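Local atomic coordinates of Adc operon repressor AdcR (Streptococcus pneumoniae, PDB entry 3TGN), a protein that senses zinc as a homodimeric MarR-family regulator and, when zinc-bound, represses zinc-uptake and surface-antigen genes by binding their promoters, while it can also activate adh. Residues R2-A5 / K6-A10. Residues are numbered along the deposited sequence; the frame is centred on the assembly and turned at random.
Sequences RQLA and KDINA
K6 lays the root of its side chain against the first turn of the helix, with K6 CB 3.5 Å from the carbonyl O of Q3. Beyond CG the lysine chain runs out extended, and K6 is an exposed residue.

D7 is tied to Q3 twice. D7 N donates to Q3 O over 3.0 Å, a regular i to i+4 helix bond. Its carboxylate also takes a hydrogen bond from the side-chain amide, Q3 NE2 to D7 OD1, again 3.0 Å and nearly straight at 166°. CG of Q3 stands anti to the backbone N, and the chain then bends at chi2 (63°); this bend brings NE2 within bonding distance of OD1. D7 OD1 lies close to the amide plane of Q3, but NE2 meets OD1 from above the carboxylate plane. The two flat groups are turned 44° against each other. The other oxygen, D7 OD2, accepts a hydrogen bond from Q135 NE2 of the second subunit, so both carboxylate oxygens have a partner.

All of this belongs to the first turns of helix 3-19, the N-terminal helix of the MarR fold. In this family the terminal helices build the dimer interface, and here R2 hydrogen-bonds to the second subunit, through NE to Q131 and through its backbone N to E120. The zinc sites lie elsewhere.

I8 N donates to L4 O over 2.9 Å, the next bond of the helix. On the buried side of the helix L4 CD1 meets I8 CG1 at 4.1 Å, and the two chains cross at a slant. I8 continues this apolar face onto F137 and L141 of helix 128-145, and L4 rests on A123 of the second subunit.

N9 N reaches A5 O in a weak backbone bond of 3.4 Å. The N9 side chain packs on Y119 of the second subunit.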
ATOM      1  N   ARG B   2      12.813  12.720  18.214  1.00 34.42           N
ATOM      2  CA  ARG B   2      13.347  13.293  16.984  1.00 32.17           C
ATOM      3  C   ARG B   2      12.231  13.599  15.984  1.00 27.28           C
ATOM      4  O   ARG B   2      11.241  12.870  15.898  1.00 28.41           O
ATOM      5  CB  ARG B   2      14.375  12.350  16.349  1.00 30.53           C
ATOM      6  CG  ARG B   2      15.542  11.980  17.256  1.00 31.97           C
ATOM      7  CD  ARG B   2      16.374  13.195  17.650  1.00 34.92           C
ATOM      8  NE  ARG B   2      17.050  13.810  16.509  1.00 34.36           N
ATOM      9  CZ  ARG B   2      17.931  14.801  16.607  1.00 36.01           C
ATOM     10  NH1 ARG B   2      18.249  15.294  17.798  1.00 38.11           N
ATOM     11  NH2 ARG B   2      18.496  15.302  15.518  1.00 35.52           N
ATOM     12  N   GLN B   3      12.399  14.681  15.233  1.00 22.29           N
ATOM     13  CA  GLN B   3      11.431  15.059  14.211  1.00 21.94           C
ATOM     14  C   GLN B   3      11.231  13.926  13.202  1.00 16.62           C
ATOM     15  O   GLN B   3      10.128  13.714  12.704  1.00 16.72           O
ATOM     16  CB  GLN B   3      11.891  16.330  13.491  1.00 24.29           C
ATOM     17  CG  GLN B   3      10.952  16.800  12.392  1.00 23.32           C
ATOM     18  CD  GLN B   3       9.583  17.181  12.915  1.00 26.11           C
ATOM     19  OE1 GLN B   3       9.457  17.780  13.984  1.00 29.62           O
ATOM     20  NE2 GLN B   3       8.544  16.832  12.165  1.00 22.57           N
ATOM     21  N   LEU B   4      12.305  13.196  12.916  1.00 14.03           N
ATOM     22  CA  LEU B   4      12.270  12.127  11.923  1.00 17.22           C
ATOM     23  C   LEU B   4      11.244  11.051  12.271  1.00 17.23           C
ATOM     24  O   LEU B   4      10.624  10.465  11.382  1.00 16.89           O
ATOM     25  CB  LEU B   4      13.663  11.506  11.755  1.00 17.68           C
ATOM     26  CG  LEU B   4      13.832  10.373  10.743  1.00 17.01           C
ATOM     27  CD1 LEU B   4      13.257  10.748   9.390  1.00 14.89           C
ATOM     28  CD2 LEU B   4      15.303  10.004  10.613  1.00 16.23           C
ATOM     29  N   ALA B   5      11.062  10.796  13.564  1.00 15.31           N
ATOM     30  CA  ALA B   5      10.089   9.805  14.005  1.00 14.99           C
ATOM     31  C   ALA B   5       8.698  10.178  13.506  1.00 15.68           C
ATOM     32  O   ALA B   5       7.966   9.341  12.982  1.00 18.83           O
ATOM     33  CB  ALA B   5      10.102   9.674  15.524  1.00 11.53           C
ATOM     34  N   LYS B   6       8.345  11.448  13.656  1.00 14.72           N
ATOM     35  CA  LYS B   6       7.059  11.937  13.181  1.00 19.26           C
ATOM     36  C   LYS B   6       6.994  11.952  11.656  1.00 17.75           C
ATOM     37  O   LYS B   6       5.949  11.668  11.068  1.00 15.67           O
ATOM     38  CB  LYS B   6       6.782  13.326  13.755  1.00 22.27           C
ATOM     39  CG  LYS B   6       6.826  13.354  15.273  1.00 25.75           C
ATOM     40  CD  LYS B   6       6.989  14.767  15.804  1.00 31.91           C
ATOM     41  CE  LYS B   6       7.161  14.764  17.316  1.00 34.31           C
ATOM     42  NZ  LYS B   6       7.475  16.122  17.844  1.00 36.48           N
ATOM     43  N   ASP B   7       8.113  12.272  11.016  1.00 16.40           N
ATOM     44  CA  ASP B   7       8.159  12.297   9.556  1.00 14.64           C
ATOM     45  C   ASP B   7       7.913  10.916   8.964  1.00 14.20           C
ATOM     46  O   ASP B   7       7.289  10.787   7.912  1.00 16.22           O
ATOM     47  CB  ASP B   7       9.501  12.832   9.061  1.00 14.75           C
ATOM     48  CG  ASP B   7       9.750  14.258   9.488  1.00 22.19           C
ATOM     49  OD1 ASP B   7       8.768  14.983   9.752  1.00 25.12           O
ATOM     50  OD2 ASP B   7      10.930  14.658   9.558  1.00 28.27           O
ATOM     51  N   ILE B   8       8.421   9.889   9.635  1.00 11.91           N
ATOM     52  CA  ILE B   8       8.269   8.513   9.171  1.00 14.31           C
ATOM     53  C   ILE B   8       6.804   8.092   9.182  1.00 15.11           C
ATOM     54  O   ILE B   8       6.321   7.436   8.255  1.00 16.94           O
ATOM     55  CB  ILE B   8       9.070   7.538  10.059  1.00 16.57           C
ATOM     56  CG1 ILE B   8      10.573   7.752   9.872  1.00 17.12           C
ATOM     57  CG2 ILE B   8       8.693   6.093   9.755  1.00 16.87           C
ATOM     58  CD1 ILE B   8      11.421   6.949  10.846  1.00 15.78           C
ATOM     59  N   ASN B   9       6.104   8.465  10.244  1.00 13.60           N
ATOM     60  CA  ASN B   9       4.691   8.154  10.367  1.00 15.99           C
ATOM     61  C   ASN B   9       3.879   8.835   9.271  1.00 17.24           C
ATOM     62  O   ASN B   9       3.028   8.213   8.631  1.00 15.89           O
ATOM     63  CB  ASN B   9       4.176   8.580  11.738  1.00 17.46           C
ATOM     64  CG  ASN B   9       2.783   8.067  12.018  1.00 17.86           C
ATOM     65  OD1 ASN B   9       2.598   6.903  12.366  1.00 18.18           O
ATOM     66  ND2 ASN B   9       1.794   8.936  11.868  1.00 22.70           N
ATOM     67  N   ALA B  10       4.148  10.119   9.059  1.00 12.59           N
ATOM     68  CA  ALA B  10       3.428  10.877   8.046  1.00 13.95           C
ATOM     69  C   ALA B  10       3.749  10.341   6.653  1.00 15.67           C
ATOM     70  O   ALA B  10       2.879  10.277   5.787  1.00 13.13           O
ATOM     71  CB  ALA B  10       3.758  12.361   8.152  1.00 13.59           C
TER